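PDB 4PAG: periplasmic binding protein from Sulfurospirillum deleyianum, which probably captures a solute in the periplasm and hands it to an ABC transporter, much as related iron-complex and vitamin B12 binding proteins do. Local coordinates for residues G181-C186 with L214-F219; S189-P194 with C206-V211. All coordinates share one frame; numbering follows the deposited sequence. Where two conformers were deposited one is given.

How the contacts relate
Coming from strand 172-176, the chain enters 181-186, the first half of contact 1, and at once passes through 189-194, the first half of contact 2, whose last residues open helix 193-197. Strand 201-202 follows before 206-211 returns to close contact 2, and 214-219 closes contact 1. The smaller loop is thus enclosed in the larger, without crossing. The disulfide C186-C206 joins a segment of each contact, and E185 OE1 with S189 OG adds a hydrogen bond between them. Contact 1 settles the outer strand pair beside strand 172-176 and helix 219-225; contact 2 faces helices 99-112 and 277-288.

Contact 1. Residues G181-C186 with L214-F219; sequences GLQTEC and LQEVSF
T184 and Q215 form the hydrogen-bonded pair of a short two-stranded antiparallel ribbon, with T184 N reaching Q215 O at 2.9 Å and Q215 N reaching T184 O at 2.8 Å. One residue further out, Q183 and E216 make the non-hydrogen-bonded pair, and V217 N then donates to L182 O in a nearly straight bond of 3.0 Å. Q215 illustrates how a long side chain can be laid over the T184 carbonyl and the C186 sulfur of the partner segment. Its CB lies by T184 O, and CG, set beside its own backbone N (chi1 -48°), touches both that oxygen and C186 SG. A bend at chi2 (-53°) brings CD to 3.7 Å from C186 SG. At the tip NE2 also stays near SG, while OE1 accepts a hydrogen bond from a water that donates to E185 OE1 as well and accepts from C186 N. On the face bearing Q183 and E216 the two side chains run side by side, their planes 70° apart; in the conformer given, Q183 NE2 donates to E216 OE1 at 2.9 Å, on the syn side but out of the carboxylate plane. The end of L182 comes in toward 214-219, its CD2 3.8 Å from F219 N where helix 219-225 begins, just past the N-cap S218. E185 OE2 takes L214 N at 2.8 Å, also on a syn side, and holds the start of the returning segment; the same oxygen pairs with R271. The E185 carboxylate is therefore gripped through both oxygens, OE1 by the water and by S189 OG. Its nearness to E177 would tend to raise its proton affinity, whereas R271 and the converging donors probably offset this and keep it charged.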
loop_
_atom_site.group_PDB
_atom_site.type_symbol
_atom_site.label_atom_id
_atom_site.label_comp_id
_atom_site.label_asym_id
_atom_site.label_seq_id
_atom_site.Cartn_x
_atom_site.Cartn_y
_atom_site.Cartn_z
ATOM N N GLY A 181 15.050 -8.709 10.717
ATOM C CA GLY A 181 14.719 -9.515 9.549
ATOM C C GLY A 181 14.014 -10.824 9.860
ATOM O O GLY A 181 13.857 -11.656 8.969
ATOM N N LEU A 182 13.577 -11.006 11.107
ATOM C CA LEU A 182 13.053 -12.302 11.568
ATOM C C LEU A 182 11.523 -12.344 11.673
ATOM O O LEU A 182 10.964 -13.254 12.282
ATOM C CB LEU A 182 13.687 -12.700 12.908
ATOM C CG LEU A 182 15.220 -12.792 12.970
ATOM C CD1 LEU A 182 15.658 -13.271 14.348
ATOM C CD2 LEU A 182 15.774 -13.707 11.891
ATOM N N GLN A 183 10.857 -11.359 11.096
ATOM C CA GLN A 183 9.432 -11.452 10.876
ATOM C C GLN A 183 9.206 -11.415 9.385
ATOM O O GLN A 183 10.008 -10.855 8.635
ATOM C CB GLN A 183 8.670 -10.322 11.568
ATOM C CG GLN A 183 8.607 -10.458 13.081
ATOM C CD GLN A 183 9.864 -9.948 13.758
ATOM O OE1 GLN A 183 10.289 -8.815 13.536
ATOM N NE2 GLN A 183 10.464 -10.784 14.584
ATOM N N THR A 184 8.116 -12.033 8.959
ATOM C CA THR A 184 7.774 -12.085 7.546
ATOM C C THR A 184 6.268 -12.174 7.398
ATOM O O THR A 184 5.525 -12.074 8.386
ATOM C CB THR A 184 8.477 -13.257 6.809
ATOM O OG1 THR A 184 8.336 -13.090 5.392
ATOM C CG2 THR A 184 7.918 -14.621 7.222
ATOM N N GLU A 185 5.823 -12.308 6.159
ATOM C CA GLU A 185 4.415 -12.515 5.883
ATOM C C GLU A 185 4.190 -13.868 5.271
ATOM O O GLU A 185 5.078 -14.438 4.633
ATOM C CB GLU A 185 3.897 -11.449 4.934
ATOM C CG GLU A 185 3.951 -10.057 5.533
ATOM C CD GLU A 185 3.135 -9.957 6.803
ATOM O OE1 GLU A 185 1.979 -10.439 6.799
ATOM O OE2 GLU A 185 3.641 -9.394 7.796
ATOM N N CYS A 186 2.983 -14.373 5.470
ATOM C CA CYS A 186 2.508 -15.540 4.747
ATOM C C CYS A 186 2.466 -15.211 3.258
ATOM O O CYS A 186 2.305 -14.048 2.880
ATOM C CB CYS A 186 1.105 -15.922 5.231
ATOM S SG CYS A 186 1.036 -16.580 6.913
ATOM N N LEU A 214 3.225 -10.263 10.478
ATOM C CA LEU A 214 4.494 -10.403 11.204
ATOM C C LEU A 214 4.696 -11.814 11.792
ATOM O O LEU A 214 4.856 -11.994 12.992
ATOM C CB LEU A 214 4.629 -9.306 12.271
ATOM C CG LEU A 214 4.571 -7.867 11.735
ATOM C CD1 LEU A 214 4.504 -6.857 12.880
ATOM C CD2 LEU A 214 5.738 -7.545 10.799
ATOM N N GLN A 215 4.692 -12.805 10.906
ATOM C CA GLN A 215 4.932 -14.202 11.263
ATOM C C GLN A 215 6.360 -14.309 11.753
ATOM O O GLN A 215 7.245 -13.696 11.165
ATOM C CB GLN A 215 4.754 -15.112 10.043
ATOM C CG GLN A 215 3.486 -14.877 9.215
ATOM C CD GLN A 215 2.215 -14.897 10.036
ATOM O OE1 GLN A 215 1.407 -13.949 9.991
ATOM N NE2 GLN A 215 2.017 -15.980 10.787
ATOM N N GLU A 216 6.592 -15.078 12.814
ATOM C CA GLU A 216 7.946 -15.245 13.354
ATOM C C GLU A 216 8.685 -16.360 12.624
ATOM O O GLU A 216 8.163 -17.460 12.490
ATOM C CB GLU A 216 7.907 -15.588 14.841
ATOM C CG GLU A 216 7.150 -14.589 15.714
ATOM C CD GLU A 216 7.906 -13.295 15.964
ATOM O OE1 GLU A 216 9.087 -13.173 15.563
ATOM O OE2 GLU A 216 7.310 -12.390 16.579
ATOM N N VAL A 217 9.909 -16.071 12.192
ATOM C CA VAL A 217 10.754 -17.039 11.500
ATOM C C VAL A 217 12.181 -16.934 12.060
ATOM O O VAL A 217 12.658 -15.840 12.343
ATOM C CB VAL A 217 10.722 -16.811 9.970
ATOM C CG1 VAL A 217 11.327 -15.475 9.592
ATOM C CG2 VAL A 217 11.431 -17.924 9.228
ATOM N N SER A 218 12.840 -18.070 12.252
ATOM C CA SER A 218 14.220 -18.078 12.749
ATOM C C SER A 218 15.232 -17.851 11.626
ATOM O O SER A 218 14.926 -18.057 10.448
ATOM C CB SER A 218 14.531 -19.403 13.436
ATOM O OG SER A 218 14.656 -20.440 12.475
ATOM N N PHE A 219 16.446 -17.447 12.003
ATOM C CA PHE A 219 17.551 -17.327 11.056
ATOM C C PHE A 219 17.768 -18.662 10.333
ATOM O O PHE A 219 17.962 -18.704 9.119
ATOM C CB PHE A 219 18.816 -16.865 11.794
ATOM C CG PHE A 219 20.041 -16.812 10.931
ATOM C CD1 PHE A 219 20.093 -15.977 9.828
ATOM C CD2 PHE A 219 21.152 -17.598 11.227
ATOM C CE1 PHE A 219 21.220 -15.932 9.027
ATOM C CE2 PHE A 219 22.284 -17.550 10.434
ATOM C CZ PHE A 219 22.317 -16.716 9.331
HETATM O O HOH W 1 11.272 -14.458 14.878
HETATM O O HOH W 2 1.141 -12.987 7.247
#

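Contact 2. Residues S189-P194 with C206-V211; sequences SFHSEP and CVQNSV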
loop_
_atom_site.group_PDB
_atom_site.type_symbol
_atom_site.label_atom_id
_atom_site.label_comp_id
_atom_site.label_asym_id
_atom_site.label_seq_id
_atom_site.Cartn_x
_atom_site.Cartn_y
_atom_site.Cartn_z
ATOM N N SER A 189 -1.401 -13.048 2.103
ATOM C CA SER A 189 -1.547 -12.007 3.124
ATOM C C SER A 189 -1.724 -10.678 2.434
ATOM O O SER A 189 -1.083 -10.439 1.411
ATOM C CB SER A 189 -0.290 -11.944 3.996
ATOM O OG SER A 189 -0.238 -10.749 4.775
ATOM N N PHE A 190 -2.557 -9.789 2.980
ATOM C CA PHE A 190 -2.667 -8.476 2.357
ATOM C C PHE A 190 -1.394 -7.629 2.522
ATOM O O PHE A 190 -1.211 -6.630 1.817
ATOM C CB PHE A 190 -3.969 -7.718 2.689
ATOM C CG PHE A 190 -4.186 -7.371 4.141
ATOM C CD1 PHE A 190 -3.360 -6.476 4.812
ATOM C CD2 PHE A 190 -5.318 -7.846 4.804
ATOM C CE1 PHE A 190 -3.611 -6.124 6.133
ATOM C CE2 PHE A 190 -5.575 -7.495 6.121
ATOM C CZ PHE A 190 -4.715 -6.629 6.789
ATOM N N HIS A 191 -0.499 -8.054 3.405
ATOM C CA HIS A 191 0.799 -7.395 3.566
ATOM C C HIS A 191 1.849 -7.779 2.519
ATOM O O HIS A 191 2.788 -7.013 2.295
ATOM C CB HIS A 191 1.345 -7.672 4.962
ATOM C CG HIS A 191 0.552 -7.020 6.051
ATOM N ND1 HIS A 191 0.463 -5.652 6.183
ATOM C CD2 HIS A 191 -0.199 -7.544 7.046
ATOM C CE1 HIS A 191 -0.299 -5.361 7.225
ATOM N NE2 HIS A 191 -0.712 -6.493 7.765
ATOM N N SER A 192 1.695 -8.944 1.887
ATOM C CA SER A 192 2.659 -9.440 0.887
ATOM C C SER A 192 2.117 -9.542 -0.546
ATOM O O SER A 192 2.853 -9.910 -1.460
ATOM C CB SER A 192 3.184 -10.815 1.308
ATOM O OG SER A 192 2.143 -11.769 1.324
ATOM N N GLU A 193 0.849 -9.191 -0.742
ATOM C CA GLU A 193 0.182 -9.291 -2.049
ATOM C C GLU A 193 0.990 -8.815 -3.280
ATOM O O GLU A 193 1.003 -9.522 -4.288
ATOM C CB GLU A 193 -1.175 -8.569 -2.001
ATOM C CG GLU A 193 -2.030 -8.744 -3.247
ATOM C CD GLU A 193 -1.906 -7.602 -4.249
ATOM O OE1 GLU A 193 -1.251 -6.576 -3.944
ATOM O OE2 GLU A 193 -2.487 -7.720 -5.355
ATOM N N PRO A 194 1.648 -7.631 -3.213
ATOM C CA PRO A 194 2.338 -7.157 -4.411
ATOM C C PRO A 194 3.571 -7.988 -4.761
ATOM O O PRO A 194 3.996 -7.992 -5.913
ATOM C CB PRO A 194 2.747 -5.729 -4.049
ATOM C CG PRO A 194 2.761 -5.689 -2.566
ATOM C CD PRO A 194 1.679 -6.622 -2.138
ATOM N N CYS A 206 1.679 -19.919 4.179
ATOM C CA CYS A 206 0.559 -19.972 5.136
ATOM C C CYS A 206 -0.481 -18.947 4.704
ATOM O O CYS A 206 -0.304 -18.282 3.680
ATOM C CB CYS A 206 1.010 -19.691 6.584
ATOM S SG CYS A 206 2.173 -18.313 6.812
ATOM N N VAL A 207 -1.565 -18.836 5.472
ATOM C CA VAL A 207 -2.591 -17.815 5.245
ATOM C C VAL A 207 -2.634 -16.887 6.455
ATOM O O VAL A 207 -2.741 -17.329 7.601
ATOM C CB VAL A 207 -3.993 -18.432 5.007
ATOM C CG1 VAL A 207 -5.040 -17.342 4.799
ATOM C CG2 VAL A 207 -3.973 -19.349 3.794
ATOM N N GLN A 208 -2.569 -15.590 6.188
ATOM C CA GLN A 208 -2.655 -14.568 7.227
ATOM C C GLN A 208 -3.887 -14.753 8.110
ATOM O O GLN A 208 -4.998 -14.880 7.606
ATOM C CB GLN A 208 -2.732 -13.201 6.560
ATOM C CG GLN A 208 -2.936 -12.025 7.500
ATOM C CD GLN A 208 -3.194 -10.734 6.750
ATOM O OE1 GLN A 208 -3.448 -10.742 5.541
ATOM N NE2 GLN A 208 -3.139 -9.611 7.470
ATOM N N ASN A 209 -3.692 -14.745 9.424
ATOM C CA ASN A 209 -4.816 -14.853 10.358
ATOM C C ASN A 209 -4.816 -13.808 11.464
ATOM O O ASN A 209 -5.551 -13.942 12.432
ATOM C CB ASN A 209 -4.882 -16.269 10.947
ATOM C CG ASN A 209 -3.776 -16.553 11.942
ATOM O OD1 ASN A 209 -2.729 -15.904 11.941
ATOM N ND2 ASN A 209 -4.002 -17.537 12.799
ATOM N N SER A 210 -3.992 -12.775 11.324
ATOM C CA SER A 210 -4.018 -11.625 12.225
ATOM C C SER A 210 -3.920 -10.381 11.366
ATOM O O SER A 210 -3.369 -10.432 10.274
ATOM C CB SER A 210 -2.851 -11.672 13.211
ATOM O OG SER A 210 -1.609 -11.456 12.548
ATOM N N VAL A 211 -4.446 -9.264 11.849
ATOM C CA VAL A 211 -4.385 -8.025 11.087
ATOM C C VAL A 211 -2.937 -7.594 10.806
ATOM O O VAL A 211 -2.608 -7.209 9.683
ATOM C CB VAL A 211 -5.130 -6.888 11.820
ATOM C CG1 VAL A 211 -4.916 -5.556 11.112
ATOM C CG2 VAL A 211 -6.612 -7.212 11.903
#
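Q208 reaches the turn at 189-191 with a side chain whose amide uses both ends. OE1 accepts from F190 N at 2.9 Å, the donor standing 31° out of the carbonyl plane. NE2 sits 3.4 Å above one face of the F190 ring, offset toward its rim, and donates back to S210 O at 2.9 Å. CG is anti to the backbone N (chi1 175°), and the extended chain beyond it delivers the amide to these partners; nearer the backbone, Q208 CB lies 3.8 Å from S189 CB. Beside it, H191 NE2 donates to V211 O at 2.8 Å, the bond lying in both the imidazole and the carbonyl plane. An alanine in place of Q208 would probably leave F190 N and S210 O without their side-chain partners and uncover part of the F190 ring face.

A second shell holds these groups. S189 OG accepts from H191 N at 3.0 Å, closing an ST turn. D270 OD1 hydrogen-bonds H191 ND1, so with NE2 on V211 O the ring is held at both nitrogens and its rotation fixed. F190 CE1 lies 3.3 Å above a face of the H191 imidazole, offset toward the rim. Further out, Q208 and V211 pack on L100 of helix 99-112, F190 meets W96 at the end of strand 92-96, and P194, in helix 193-197, lies against helix 277-288.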